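Local atomic coordinates of probable endonuclease 4 (Thermotoga maritima, PDB entry 4HNO), a protein that probably cleaves DNA at apurinic or apyrimidinic sites during base excision repair, using a three-metal centre and leaving a 3'-hydroxyl and a 5'-terminal sugar phosphate. Residues F35-R40 with K95-I100; A69-G74 with L104-L109; D181-F186 with D231-I236; I217-S222 with E244-F249. All coordinates share one frame; numbering follows the deposited sequence.

Contact 1 (F35-R40 with K95-I100)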
loop_
_atom_site.group_PDB
_atom_site.type_symbol
_atom_site.label_atom_id
_atom_site.label_comp_id
_atom_site.label_asym_id
_atom_site.label_seq_id
_atom_site.Cartn_x
_atom_site.Cartn_y
_atom_site.Cartn_z
ATOM N N PHE A 35 -0.505 -9.067 -5.155
ATOM C CA PHE A 35 0.215 -8.714 -6.379
ATOM C C PHE A 35 -0.696 -9.007 -7.587
ATOM O O PHE A 35 -1.597 -9.822 -7.504
ATOM C CB PHE A 35 1.531 -9.482 -6.494
ATOM C CG PHE A 35 2.598 -9.021 -5.522
ATOM C CD1 PHE A 35 3.169 -9.912 -4.643
ATOM C CD2 PHE A 35 3.055 -7.713 -5.518
ATOM C CE1 PHE A 35 4.174 -9.491 -3.768
ATOM C CE2 PHE A 35 4.035 -7.293 -4.644
ATOM C CZ PHE A 35 4.595 -8.179 -3.768
ATOM N N PRO A 36 -0.433 -8.374 -8.726
ATOM C CA PRO A 36 -1.276 -8.591 -9.913
ATOM C C PRO A 36 -0.782 -9.728 -10.796
ATOM O O PRO A 36 -1.442 -10.065 -11.762
ATOM C CB PRO A 36 -1.206 -7.239 -10.647
ATOM C CG PRO A 36 -0.067 -6.500 -10.028
ATOM C CD PRO A 36 0.498 -7.253 -8.912
ATOM N N HIS A 37 0.376 -10.283 -10.479
ATOM C CA HIS A 37 1.042 -11.276 -11.295
ATOM C C HIS A 37 2.226 -11.779 -10.486
ATOM O O HIS A 37 2.552 -11.227 -9.433
ATOM C CB HIS A 37 1.534 -10.642 -12.613
ATOM C CG HIS A 37 2.402 -9.444 -12.406
ATOM N ND1 HIS A 37 3.701 -9.519 -11.959
ATOM C CD2 HIS A 37 2.126 -8.130 -12.551
ATOM C CE1 HIS A 37 4.177 -8.292 -11.832
ATOM N NE2 HIS A 37 3.241 -7.429 -12.176
ATOM N N ASN A 38 2.884 -12.798 -11.020
ATOM C CA ASN A 38 4.132 -13.287 -10.455
ATOM C C ASN A 38 5.262 -13.193 -11.476
ATOM O O ASN A 38 6.155 -14.045 -11.514
ATOM C CB ASN A 38 3.959 -14.731 -10.001
ATOM C CG ASN A 38 3.993 -15.709 -11.157
ATOM O OD1 ASN A 38 3.252 -15.563 -12.132
ATOM N ND2 ASN A 38 4.881 -16.696 -11.070
ATOM N N ALA A 39 5.224 -12.173 -12.316
ATOM C CA ALA A 39 6.251 -12.022 -13.343
ATOM C C ALA A 39 7.638 -11.760 -12.745
ATOM O O ALA A 39 7.780 -11.046 -11.764
ATOM C CB ALA A 39 5.863 -10.907 -14.303
ATOM N N ARG A 40 8.670 -12.312 -13.364
ATOM C CA ARG A 40 10.027 -12.056 -12.912
ATOM C C ARG A 40 10.739 -11.109 -13.830
ATOM O O ARG A 40 11.931 -10.861 -13.657
ATOM C CB ARG A 40 10.798 -13.350 -12.819
ATOM C CG ARG A 40 10.488 -14.058 -11.550
ATOM C CD ARG A 40 10.585 -15.525 -11.758
ATOM N NE ARG A 40 11.963 -15.977 -11.876
ATOM C CZ ARG A 40 12.304 -17.257 -11.947
ATOM N NH1 ARG A 40 11.361 -18.192 -11.944
ATOM N NH2 ARG A 40 13.583 -17.615 -12.008
ATOM N N LYS A 95 1.229 -0.045 -17.011
ATOM C CA LYS A 95 -0.005 -0.052 -17.790
ATOM C C LYS A 95 -0.650 -1.435 -17.757
ATOM O O LYS A 95 -1.862 -1.559 -17.595
ATOM C CB LYS A 95 0.231 0.344 -19.248
ATOM C CG LYS A 95 0.562 1.786 -19.540
ATOM C CD LYS A 95 0.952 2.007 -21.009
ATOM C CE LYS A 95 1.404 3.405 -21.281
ATOM N NZ LYS A 95 1.945 3.515 -22.655
ATOM N N LYS A 96 0.158 -2.478 -17.950
ATOM C CA LYS A 96 -0.361 -3.837 -17.873
ATOM C C LYS A 96 -0.943 -4.141 -16.485
ATOM O O LYS A 96 -2.002 -4.736 -16.382
ATOM C CB LYS A 96 0.737 -4.834 -18.259
ATOM C CG LYS A 96 0.433 -6.284 -17.937
ATOM C CD LYS A 96 -0.852 -6.877 -18.494
ATOM C CE LYS A 96 -0.949 -6.893 -19.999
ATOM N NZ LYS A 96 0.151 -7.685 -20.603
ATOM N N GLU A 97 -0.263 -3.704 -15.422
ATOM C CA GLU A 97 -0.821 -3.933 -14.092
ATOM C C GLU A 97 -2.157 -3.225 -13.913
ATOM O O GLU A 97 -3.059 -3.786 -13.292
ATOM C CB GLU A 97 0.176 -3.484 -13.027
ATOM C CG GLU A 97 1.409 -4.347 -12.956
ATOM C CD GLU A 97 2.354 -3.897 -11.814
ATOM O OE1 GLU A 97 3.194 -4.700 -11.392
ATOM O OE2 GLU A 97 2.221 -2.722 -11.385
ATOM N N VAL A 98 -2.293 -2.017 -14.439
ATOM C CA VAL A 98 -3.592 -1.346 -14.407
ATOM C C VAL A 98 -4.642 -2.178 -15.126
ATOM O O VAL A 98 -5.764 -2.325 -14.649
ATOM C CB VAL A 98 -3.486 0.079 -14.991
ATOM C CG1 VAL A 98 -4.872 0.662 -15.251
ATOM C CG2 VAL A 98 -2.683 0.972 -14.055
ATOM N N GLU A 99 -4.286 -2.733 -16.283
ATOM C CA GLU A 99 -5.228 -3.536 -17.016
ATOM C C GLU A 99 -5.564 -4.848 -16.310
ATOM O O GLU A 99 -6.704 -5.317 -16.415
ATOM C CB GLU A 99 -4.750 -3.700 -18.441
ATOM C CG GLU A 99 -4.804 -2.322 -19.197
ATOM C CD GLU A 99 -6.237 -1.694 -19.254
ATOM O OE1 GLU A 99 -7.172 -2.397 -19.700
ATOM O OE2 GLU A 99 -6.445 -0.535 -18.847
ATOM N N ILE A 100 -4.620 -5.437 -15.589
ATOM C CA ILE A 100 -4.923 -6.587 -14.761
ATOM C C ILE A 100 -5.949 -6.205 -13.697
ATOM O O ILE A 100 -6.942 -6.910 -13.486
ATOM C CB ILE A 100 -3.640 -7.161 -14.105
ATOM C CG1 ILE A 100 -2.737 -7.801 -15.157
ATOM C CG2 ILE A 100 -4.001 -8.141 -13.007
ATOM C CD1 ILE A 100 -1.311 -8.038 -14.718
#

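Contact 2 (A69-G74 with L104-L109). With ZN (zinc ion), chain B.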
loop_
_atom_site.group_PDB
_atom_site.type_symbol
_atom_site.label_atom_id
_atom_site.label_comp_id
_atom_site.label_asym_id
_atom_site.label_seq_id
_atom_site.Cartn_x
_atom_site.Cartn_y
_atom_site.Cartn_z
ATOM N N ALA A 69 -10.102 -3.860 -1.348
ATOM C CA ALA A 69 -9.302 -4.797 -2.115
ATOM C C ALA A 69 -8.302 -4.003 -2.946
ATOM O O ALA A 69 -8.683 -3.085 -3.676
ATOM C CB ALA A 69 -10.199 -5.647 -3.016
ATOM N N PHE A 70 -7.033 -4.361 -2.833
ATOM C CA PHE A 70 -5.962 -3.573 -3.410
ATOM C C PHE A 70 -4.963 -4.469 -4.125
ATOM O O PHE A 70 -4.682 -5.572 -3.657
ATOM C CB PHE A 70 -5.191 -2.824 -2.282
ATOM C CG PHE A 70 -6.071 -2.002 -1.402
ATOM C CD1 PHE A 70 -6.682 -2.561 -0.292
ATOM C CD2 PHE A 70 -6.307 -0.657 -1.677
ATOM C CE1 PHE A 70 -7.472 -1.812 0.537
ATOM C CE2 PHE A 70 -7.103 0.098 -0.862
ATOM C CZ PHE A 70 -7.686 -0.491 0.258
ATOM N N CYS A 71 -4.354 -3.964 -5.191
ATOM C CA CYS A 71 -3.171 -4.581 -5.746
ATOM C C CYS A 71 -1.941 -3.772 -5.358
ATOM O O CYS A 71 -2.003 -2.549 -5.258
ATOM C CB CYS A 71 -3.209 -4.701 -7.266
ATOM S SG CYS A 71 -4.131 -6.110 -7.914
ATOM N N HIS A 72 -0.832 -4.458 -5.140
ATOM C CA HIS A 72 0.490 -3.839 -4.999
ATOM C C HIS A 72 1.268 -4.118 -6.275
ATOM O O HIS A 72 1.326 -5.237 -6.741
ATOM C CB HIS A 72 1.251 -4.420 -3.806
ATOM C CG HIS A 72 2.399 -3.577 -3.324
ATOM N ND1 HIS A 72 3.486 -3.244 -4.097
ATOM C CD2 HIS A 72 2.618 -3.008 -2.114
ATOM C CE1 HIS A 72 4.318 -2.494 -3.377
ATOM N NE2 HIS A 72 3.819 -2.338 -2.162
ATOM N N SER A 73 1.859 -3.074 -6.838
ATOM C CA SER A 73 2.630 -3.123 -8.056
ATOM C C SER A 73 3.902 -3.898 -7.812
ATOM O O SER A 73 4.392 -3.995 -6.686
ATOM C CB SER A 73 2.905 -1.678 -8.477
ATOM O OG SER A 73 3.705 -1.536 -9.609
ATOM N N GLY A 74 4.449 -4.454 -8.878
ATOM C CA GLY A 74 5.633 -5.276 -8.789
ATOM C C GLY A 74 6.893 -4.524 -8.443
ATOM O O GLY A 74 7.078 -3.348 -8.775
ATOM N N LEU A 104 -9.831 -7.728 -13.251
ATOM C CA LEU A 104 -10.287 -8.314 -11.997
ATOM C C LEU A 104 -11.383 -7.508 -11.298
ATOM O O LEU A 104 -12.066 -8.050 -10.432
ATOM C CB LEU A 104 -9.113 -8.477 -11.029
ATOM C CG LEU A 104 -8.043 -9.477 -11.434
ATOM C CD1 LEU A 104 -6.881 -9.421 -10.452
ATOM C CD2 LEU A 104 -8.590 -10.897 -11.542
ATOM N N GLY A 105 -11.503 -6.230 -11.637
ATOM C CA GLY A 105 -12.372 -5.316 -10.939
ATOM C C GLY A 105 -11.701 -4.563 -9.781
ATOM O O GLY A 105 -12.352 -3.783 -9.104
ATOM N N ILE A 106 -10.425 -4.799 -9.559
ATOM C CA ILE A 106 -9.703 -4.121 -8.488
ATOM C C ILE A 106 -9.568 -2.638 -8.842
ATOM O O ILE A 106 -9.220 -2.267 -9.965
ATOM C CB ILE A 106 -8.328 -4.794 -8.272
ATOM C CG1 ILE A 106 -8.477 -6.218 -7.737
ATOM C CG2 ILE A 106 -7.431 -3.960 -7.389
ATOM C CD1 ILE A 106 -8.846 -6.303 -6.296
ATOM N N ARG A 107 -9.819 -1.815 -7.838
ATOM C CA ARG A 107 -9.958 -0.390 -8.018
ATOM C C ARG A 107 -8.671 0.413 -7.775
ATOM O O ARG A 107 -8.594 1.575 -8.144
ATOM C CB ARG A 107 -11.059 0.095 -7.078
ATOM C CG ARG A 107 -12.408 -0.477 -7.438
ATOM C CD ARG A 107 -13.493 -0.024 -6.490
ATOM N NE ARG A 107 -14.761 -0.638 -6.888
ATOM C CZ ARG A 107 -15.887 -0.540 -6.201
ATOM N NH1 ARG A 107 -15.918 0.140 -5.068
ATOM N NH2 ARG A 107 -16.982 -1.144 -6.635
ATOM N N TYR A 108 -7.703 -0.221 -7.131
ATOM C CA TYR A 108 -6.526 0.473 -6.593
ATOM C C TYR A 108 -5.269 -0.334 -6.893
ATOM O O TYR A 108 -5.220 -1.539 -6.647
ATOM C CB TYR A 108 -6.630 0.596 -5.082
ATOM C CG TYR A 108 -7.773 1.433 -4.620
ATOM C CD1 TYR A 108 -8.841 0.898 -3.941
ATOM C CD2 TYR A 108 -7.760 2.789 -4.876
ATOM C CE1 TYR A 108 -9.899 1.707 -3.537
ATOM C CE2 TYR A 108 -8.801 3.596 -4.490
ATOM C CZ TYR A 108 -9.869 3.057 -3.819
ATOM O OH TYR A 108 -10.894 3.907 -3.454
ATOM N N LEU A 109 -4.237 0.381 -7.332
ATOM C CA LEU A 109 -2.922 -0.193 -7.599
ATOM C C LEU A 109 -1.898 0.650 -6.854
ATOM O O LEU A 109 -1.696 1.825 -7.175
ATOM C CB LEU A 109 -2.632 -0.187 -9.107
ATOM C CG LEU A 109 -1.260 -0.728 -9.513
ATOM C CD1 LEU A 109 -1.049 -2.167 -9.086
ATOM C CD2 LEU A 109 -1.099 -0.602 -11.010
HETATM ZN ZN ZN B . 4.752 -1.281 -0.672
HETATM O O HOH W 1 -10.743 -3.033 -5.452
HETATM O O HOH W 2 4.860 -2.149 1.036
#

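Contact 3 (D181-F186 with D231-I236). With MN (manganese (II) ion), chain C; MN (manganese (II) ion), chain E.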
loop_
_atom_site.group_PDB
_atom_site.type_symbol
_atom_site.label_atom_id
_atom_site.label_comp_id
_atom_site.label_asym_id
_atom_site.label_seq_id
_atom_site.Cartn_x
_atom_site.Cartn_y
_atom_site.Cartn_z
ATOM N N ASP A 181 2.269 3.545 5.043
ATOM C CA ASP A 181 2.892 2.366 5.623
ATOM C C ASP A 181 3.536 2.773 6.957
ATOM O O ASP A 181 4.406 3.651 7.007
ATOM C CB ASP A 181 3.921 1.789 4.647
ATOM C CG ASP A 181 4.559 0.504 5.127
ATOM O OD1 ASP A 181 4.562 -0.497 4.360
ATOM O OD2 ASP A 181 5.055 0.473 6.278
ATOM N N THR A 182 3.059 2.165 8.033
ATOM C CA THR A 182 3.504 2.555 9.363
ATOM C C THR A 182 4.979 2.258 9.617
ATOM O O THR A 182 5.608 2.980 10.391
ATOM C CB THR A 182 2.635 1.899 10.447
ATOM O OG1 THR A 182 2.681 0.486 10.359
ATOM C CG2 THR A 182 1.195 2.332 10.348
ATOM N N CYS A 183 5.515 1.190 9.045
ATOM C CA CYS A 183 6.937 0.879 9.237
ATOM C C CYS A 183 7.792 1.859 8.456
ATOM O O CYS A 183 8.743 2.445 8.983
ATOM C CB CYS A 183 7.241 -0.563 8.853
ATOM S SG CYS A 183 8.974 -1.019 9.083
ATOM N N HIS A 184 7.462 2.051 7.179
ATOM C CA HIS A 184 8.209 3.008 6.387
ATOM C C HIS A 184 8.171 4.393 7.034
ATOM O O HIS A 184 9.175 5.113 7.077
ATOM C CB HIS A 184 7.681 3.087 4.970
ATOM C CG HIS A 184 7.761 1.783 4.234
ATOM N ND1 HIS A 184 7.088 1.558 3.055
ATOM C CD2 HIS A 184 8.390 0.614 4.512
ATOM C CE1 HIS A 184 7.322 0.323 2.635
ATOM N NE2 HIS A 184 8.101 -0.282 3.506
ATOM N N GLY A 185 6.994 4.764 7.539
ATOM C CA GLY A 185 6.851 6.051 8.179
ATOM C C GLY A 185 7.671 6.143 9.461
ATOM O O GLY A 185 8.335 7.148 9.722
ATOM N N PHE A 186 7.607 5.104 10.284
ATOM C CA PHE A 186 8.369 5.084 11.539
ATOM C C PHE A 186 9.871 5.195 11.259
ATOM O O PHE A 186 10.594 5.947 11.927
ATOM C CB PHE A 186 8.046 3.805 12.299
ATOM C CG PHE A 186 8.378 3.835 13.764
ATOM C CD1 PHE A 186 7.724 4.692 14.634
ATOM C CD2 PHE A 186 9.319 2.965 14.284
ATOM C CE1 PHE A 186 7.980 4.653 15.982
ATOM C CE2 PHE A 186 9.567 2.940 15.639
ATOM C CZ PHE A 186 8.900 3.790 16.472
ATOM N N ASP A 231 13.679 -0.316 6.787
ATOM C CA ASP A 231 12.652 -1.087 6.069
ATOM C C ASP A 231 12.733 -2.585 6.336
ATOM O O ASP A 231 12.876 -3.399 5.446
ATOM C CB ASP A 231 12.677 -0.815 4.585
ATOM C CG ASP A 231 11.397 -1.260 3.895
ATOM O OD1 ASP A 231 11.292 -1.104 2.672
ATOM O OD2 ASP A 231 10.455 -1.726 4.585
ATOM N N ARG A 232 12.569 -2.925 7.606
ATOM C CA ARG A 232 12.405 -4.307 8.028
ATOM C C ARG A 232 11.147 -4.403 8.890
ATOM O O ARG A 232 11.110 -3.963 10.059
ATOM C CB ARG A 232 13.646 -4.812 8.780
ATOM C CG ARG A 232 14.901 -4.910 7.909
ATOM C CD ARG A 232 14.723 -5.909 6.769
ATOM N NE ARG A 232 15.953 -6.119 6.004
ATOM C CZ ARG A 232 16.311 -5.408 4.936
ATOM N NH1 ARG A 232 15.538 -4.421 4.493
ATOM N NH2 ARG A 232 17.448 -5.683 4.310
ATOM N N HIS A 233 10.100 -4.967 8.284
ATOM C CA HIS A 233 8.824 -5.056 8.944
ATOM C C HIS A 233 8.876 -6.091 10.067
ATOM O O HIS A 233 9.638 -7.058 10.022
ATOM C CB HIS A 233 7.728 -5.490 7.965
ATOM C CG HIS A 233 7.595 -4.646 6.734
ATOM N ND1 HIS A 233 6.606 -4.898 5.812
ATOM C CD2 HIS A 233 8.320 -3.622 6.221
ATOM C CE1 HIS A 233 6.729 -4.049 4.795
ATOM N NE2 HIS A 233 7.772 -3.270 5.014
ATOM N N GLU A 234 8.005 -5.906 11.046
ATOM C CA GLU A 234 7.903 -6.802 12.182
ATOM C C GLU A 234 6.421 -7.064 12.465
ATOM O O GLU A 234 5.543 -6.249 12.165
ATOM C CB GLU A 234 8.628 -6.189 13.402
ATOM C CG GLU A 234 8.615 -7.020 14.689
ATOM C CD GLU A 234 9.225 -8.389 14.503
ATOM O OE1 GLU A 234 10.375 -8.570 14.941
ATOM O OE2 GLU A 234 8.555 -9.280 13.918
ATOM N N ARG A 235 6.182 -8.226 13.064
ATOM C CA ARG A 235 4.863 -8.635 13.517
ATOM C C ARG A 235 4.270 -7.624 14.490
ATOM O O ARG A 235 4.979 -7.038 15.302
ATOM C CB ARG A 235 4.969 -10.010 14.186
ATOM C CG ARG A 235 5.591 -11.017 13.217
ATOM C CD ARG A 235 5.333 -12.443 13.511
ATOM N NE ARG A 235 3.917 -12.707 13.637
ATOM C CZ ARG A 235 3.456 -13.843 14.118
ATOM N NH1 ARG A 235 4.300 -14.801 14.480
ATOM N NH2 ARG A 235 2.164 -14.016 14.241
ATOM N N ILE A 236 2.960 -7.434 14.412
ATOM C CA ILE A 236 2.289 -6.434 15.235
ATOM C C ILE A 236 2.543 -6.709 16.703
ATOM O O ILE A 236 2.242 -7.795 17.215
ATOM C CB ILE A 236 0.766 -6.438 14.979
ATOM C CG1 ILE A 236 0.443 -6.168 13.495
ATOM C CG2 ILE A 236 0.074 -5.435 15.894
ATOM C CD1 ILE A 236 1.011 -4.901 12.968
HETATM MN MN MN C . 8.825 -2.221 3.479
HETATM MN MN MN E . 4.005 -1.231 2.529
HETATM O O HOH W 2 4.860 -2.149 1.036
#

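Contact 4 (I217-S222 with E244-F249). With MN (manganese (II) ion), chain E.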
loop_
_atom_site.group_PDB
_atom_site.type_symbol
_atom_site.label_atom_id
_atom_site.label_comp_id
_atom_site.label_asym_id
_atom_site.label_seq_id
_atom_site.Cartn_x
_atom_site.Cartn_y
_atom_site.Cartn_z
ATOM N N ILE A 217 -3.864 1.790 4.773
ATOM C CA ILE A 217 -2.730 1.787 5.691
ATOM C C ILE A 217 -2.092 0.415 5.602
ATOM O O ILE A 217 -2.775 -0.606 5.689
ATOM C CB ILE A 217 -3.192 2.103 7.118
ATOM C CG1 ILE A 217 -3.623 3.567 7.196
ATOM C CG2 ILE A 217 -2.085 1.792 8.140
ATOM C CD1 ILE A 217 -4.440 3.901 8.419
ATOM N N HIS A 218 -0.768 0.399 5.410
ATOM C CA HIS A 218 -0.007 -0.822 5.566
ATOM C C HIS A 218 0.417 -0.879 7.028
ATOM O O HIS A 218 1.184 -0.029 7.504
ATOM C CB HIS A 218 1.207 -0.872 4.659
ATOM C CG HIS A 218 0.878 -1.070 3.224
ATOM N ND1 HIS A 218 1.817 -0.881 2.235
ATOM C CD2 HIS A 218 -0.262 -1.497 2.630
ATOM C CE1 HIS A 218 1.245 -1.188 1.088
ATOM N NE2 HIS A 218 -0.013 -1.561 1.296
ATOM N N LEU A 219 -0.140 -1.846 7.735
ATOM C CA LEU A 219 -0.006 -1.963 9.175
ATOM C C LEU A 219 1.134 -2.927 9.461
ATOM O O LEU A 219 0.985 -4.144 9.435
ATOM C CB LEU A 219 -1.326 -2.449 9.780
ATOM C CG LEU A 219 -1.402 -2.178 11.275
ATOM C CD1 LEU A 219 -1.698 -0.696 11.544
ATOM C CD2 LEU A 219 -2.430 -3.078 11.943
ATOM N N ASN A 220 2.297 -2.336 9.722
ATOM C CA ASN A 220 3.542 -3.062 9.928
ATOM C C ASN A 220 4.244 -2.523 11.174
ATOM O O ASN A 220 4.440 -1.315 11.296
ATOM C CB ASN A 220 4.488 -2.821 8.744
ATOM C CG ASN A 220 3.948 -3.397 7.446
ATOM O OD1 ASN A 220 3.477 -4.537 7.425
ATOM N ND2 ASN A 220 4.037 -2.614 6.380
ATOM N N ASP A 221 4.621 -3.403 12.097
ATOM C CA ASP A 221 5.545 -2.963 13.134
ATOM C C ASP A 221 6.931 -2.855 12.465
ATOM O O ASP A 221 7.100 -3.159 11.274
ATOM C CB ASP A 221 5.484 -3.933 14.332
ATOM C CG ASP A 221 5.792 -3.276 15.677
ATOM O OD1 ASP A 221 6.633 -2.360 15.712
ATOM O OD2 ASP A 221 5.198 -3.728 16.701
ATOM N N SER A 222 7.913 -2.420 13.240
ATOM C CA SER A 222 9.271 -2.253 12.756
ATOM C C SER A 222 10.270 -3.023 13.604
ATOM O O SER A 222 10.202 -3.006 14.831
ATOM C CB SER A 222 9.680 -0.783 12.740
ATOM O OG SER A 222 11.001 -0.703 12.225
ATOM N N GLU A 244 1.789 -0.743 22.746
ATOM C CA GLU A 244 1.417 0.569 23.249
ATOM C C GLU A 244 1.333 1.591 22.119
ATOM O O GLU A 244 0.460 2.452 22.119
ATOM C CB GLU A 244 2.398 1.035 24.329
ATOM C CG GLU A 244 2.435 0.112 25.548
ATOM C CD GLU A 244 3.023 0.736 26.792
ATOM O OE1 GLU A 244 3.524 1.876 26.734
ATOM O OE2 GLU A 244 2.962 0.073 27.846
ATOM N N GLY A 245 2.255 1.516 21.171
ATOM C CA GLY A 245 2.242 2.444 20.060
ATOM C C GLY A 245 1.054 2.237 19.143
ATOM O O GLY A 245 0.387 3.191 18.731
ATOM N N PHE A 246 0.778 0.979 18.811
ATOM C CA PHE A 246 -0.378 0.713 17.990
ATOM C C PHE A 246 -1.673 1.091 18.708
ATOM O O PHE A 246 -2.604 1.568 18.068
ATOM C CB PHE A 246 -0.402 -0.730 17.477
ATOM C CG PHE A 246 0.472 -0.943 16.280
ATOM C CD1 PHE A 246 1.564 -1.776 16.335
ATOM C CD2 PHE A 246 0.223 -0.270 15.099
ATOM C CE1 PHE A 246 2.393 -1.953 15.240
ATOM C CE2 PHE A 246 1.055 -0.436 14.002
ATOM C CZ PHE A 246 2.136 -1.276 14.079
ATOM N N ALA A 247 -1.736 0.932 20.027
ATOM C CA ALA A 247 -2.939 1.351 20.738
ATOM C C ALA A 247 -3.198 2.840 20.538
ATOM O O ALA A 247 -4.329 3.245 20.375
ATOM C CB ALA A 247 -2.815 1.015 22.211
ATOM N N VAL A 248 -2.152 3.662 20.570
ATOM C CA VAL A 248 -2.307 5.084 20.304
ATOM C C VAL A 248 -2.828 5.316 18.878
ATOM O O VAL A 248 -3.809 6.017 18.657
ATOM C CB VAL A 248 -0.972 5.822 20.527
ATOM C CG1 VAL A 248 -1.063 7.258 20.055
ATOM C CG2 VAL A 248 -0.576 5.761 22.004
ATOM N N PHE A 249 -2.187 4.690 17.907
ATOM C CA PHE A 249 -2.574 4.855 16.501
ATOM C C PHE A 249 -4.024 4.434 16.269
ATOM O O PHE A 249 -4.774 5.147 15.615
ATOM C CB PHE A 249 -1.619 3.998 15.686
ATOM C CG PHE A 249 -1.736 4.145 14.190
ATOM C CD1 PHE A 249 -1.454 5.345 13.558
ATOM C CD2 PHE A 249 -1.993 3.033 13.404
ATOM C CE1 PHE A 249 -1.469 5.447 12.176
ATOM C CE2 PHE A 249 -2.002 3.138 12.024
ATOM C CZ PHE A 249 -1.731 4.345 11.421
HETATM MN MN MN E . 4.005 -1.231 2.529
HETATM O O HOH W 2 4.860 -2.149 1.036
#

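Contact 1 (F35-R40 with K95-I100)
His37 and Glu97 meet through a histidine-carboxylate hydrogen bond: NE2 of His37 donates to OE1 of Glu97 over 2.8 Å, at an N-H...O angle of 155°. The carboxylate offers the anti lone pair of OE1, and the oxygen sits slightly out of the imidazole plane. CG of His37 lies between the backbone N and the carbonyl carbon (chi1 55°), and ND1 accepts from Ala39 N at 3.1 Å. With both nitrogens engaged, the rotation of the ring is fixed. Glu97 has two further partners: OE1 also accepts from Gly74 N, and OE2 bonds to Ser73 OG, so the buried carboxylate is satisfied by three partners.

The tight part lies beside this bond. Pro36 rests on the helix, its CB 3.8 Å from CG2 of Ile100 and its CG 3.9 Å from CG of Glu97, while the same Ile100 CG2 comes within 3.4 Å of Pro36 O. Beyond His37 the chain leaves the helix, and Asn38 and Arg40 are exposed and make no contact with the helix segment. The loop after strand 31-34 is thus held on helix 84-104 through Glu97 and Ile100, close to the zinc ligand His72, an arrangement of the loop-bearing, active-site end of a TIM barrel.

Contact 2 (A69-G74 with L104-L109)
Cys71 and Leu109 form the parallel bridge that closes a beta-alpha-beta crossover of the TIM barrel, strand 69-72, helix 84-104 and strand 108-115. Cys71 N donates to Tyr108 O at 3.0 Å and nearly straight (171°), and Leu109 CA lies 3.4 Å from Cys71 O in a CA-H...O contact. At the start of the pairing the chains are further apart, and a water bridges them: it donates to Ala69 O at 2.7 Å and accepts from Arg107 N.

The rings of Phe70 and Tyr108 lie side by side and point the same way. Their planes are only 27° apart but slid, so overlap is slight; Phe70 CE2 meets Tyr108 CD1 at 3.6 Å, and Phe70 CD2 meets Tyr108 CB. Leu109 CD1 lies 3.8 Å from Cys71 CB and also packs on Ser73. His72 turns from the partner strand; ND1 donates to Ser73 O while NE2 binds zinc at 2.0 Å, with His112 and Glu147 as further ligands.

Phe70 and Tyr108 pack on Leu145 of strand 143-147, whereas Cys71 and Leu109 meet helix 84-104 through Cys101 and Leu94, and strand 31-34 flanks strand 69-72.

Contact 3 (D181-F186 with D231-I236)
His233 meets Cys183, His184 and Asp181 with successive atoms of its ring. From CB, a chi1 of -55° sets CG anti to the carbonyl carbon, beside the backbone N. CD2 then lies 3.9 Å from Cys183 SG, CE1 comes within 4.2 Å of Asp181 OD1, and NE2 at the tip, 3.4 Å from His184 NE2, binds manganese at 2.1 Å. The ND1 atom bonds to Glu263 O.

The same ion takes His184 NE2 and Asp231 OD2, the latter at 2.0 Å; zinc has been modelled with these three ligands too. Their short separations, such as 3.0 Å from His184 NE2 to Asp231 OD2, therefore reflect shared coordination and not hydrogen bonding. The Asp231 carboxylate stands 85° from the His184 ring plane. Asp181, whose OD1 binds the second manganese, caps the helix by accepting from His184 N at OD2 (3.0 Å).

Each histidine gives ND1 to a main-chain oxygen, His184 to that of Asn148, which fixes ring rotation and probably makes NE2 a stronger metal donor.

Contact 4 (I217-S222 with E244-F249)
Phe246 presents its ring edge to two oxygens of the strand segment: CZ lies 3.6 Å from Asn220 O and CE1 3.6 Å from Asp221 OD2, both near the ring plane. Asn220 O also has a hydrogen bond with Thr182 OG1. The carboxylate stands almost perpendicular to the ring, with planes 88° apart.

The rest of the interface is apolar. Leu219 slides past both aromatic side chains in the opposite direction, and its CD1 touches Phe246 CE2 at 3.7 Å and the edge of Phe249 at CE2, 3.9 Å away. Ile217 and Phe249 reach toward each other tip to tip, CD1 to CZ at 4.1 Å. These side chains lie between strand 217-219 and helix 244-249, whose axes run nearly antiparallel at 158° and 12.7 Å apart. His218 instead gives ND1 to manganese at 2.2 Å, while its NE2 bonds to Gln33.

Asp221 is buried but well satisfied: OD1 accepts from Ser222 N at 2.8 Å, using its anti lone pair, and from Ile241 N, while OD2 accepts from Gly237 N and Gly242 N. The bond from Gly242, where helix 242-250 begins, would favour a negative carboxylate, and the aromatic C-H edge of Phe246 probably adds weak electrostatic attraction.

From the N terminus, residues 35-40 open contact 1 and 69-74 open contact 2 before 95-100 close the first and 104-109 the second, so these two loops cross. Helix 84-104 closes contact 1 and connects the strands of contact 2, the centres about 9 Å apart. The second half repeats the crossing: 181-186 and 217-222 open contacts 3 and 4, then 231-236 and 244-249 close them, with centres about 8 Å apart. There strands 233-234 and 214-222 are neighbours in the sheet. The two pairs lie in series along the chain, on opposite sides of its centre. Across the barrel, water 2 joins the zinc of contact 2 to the manganese shared by contacts 3 and 4.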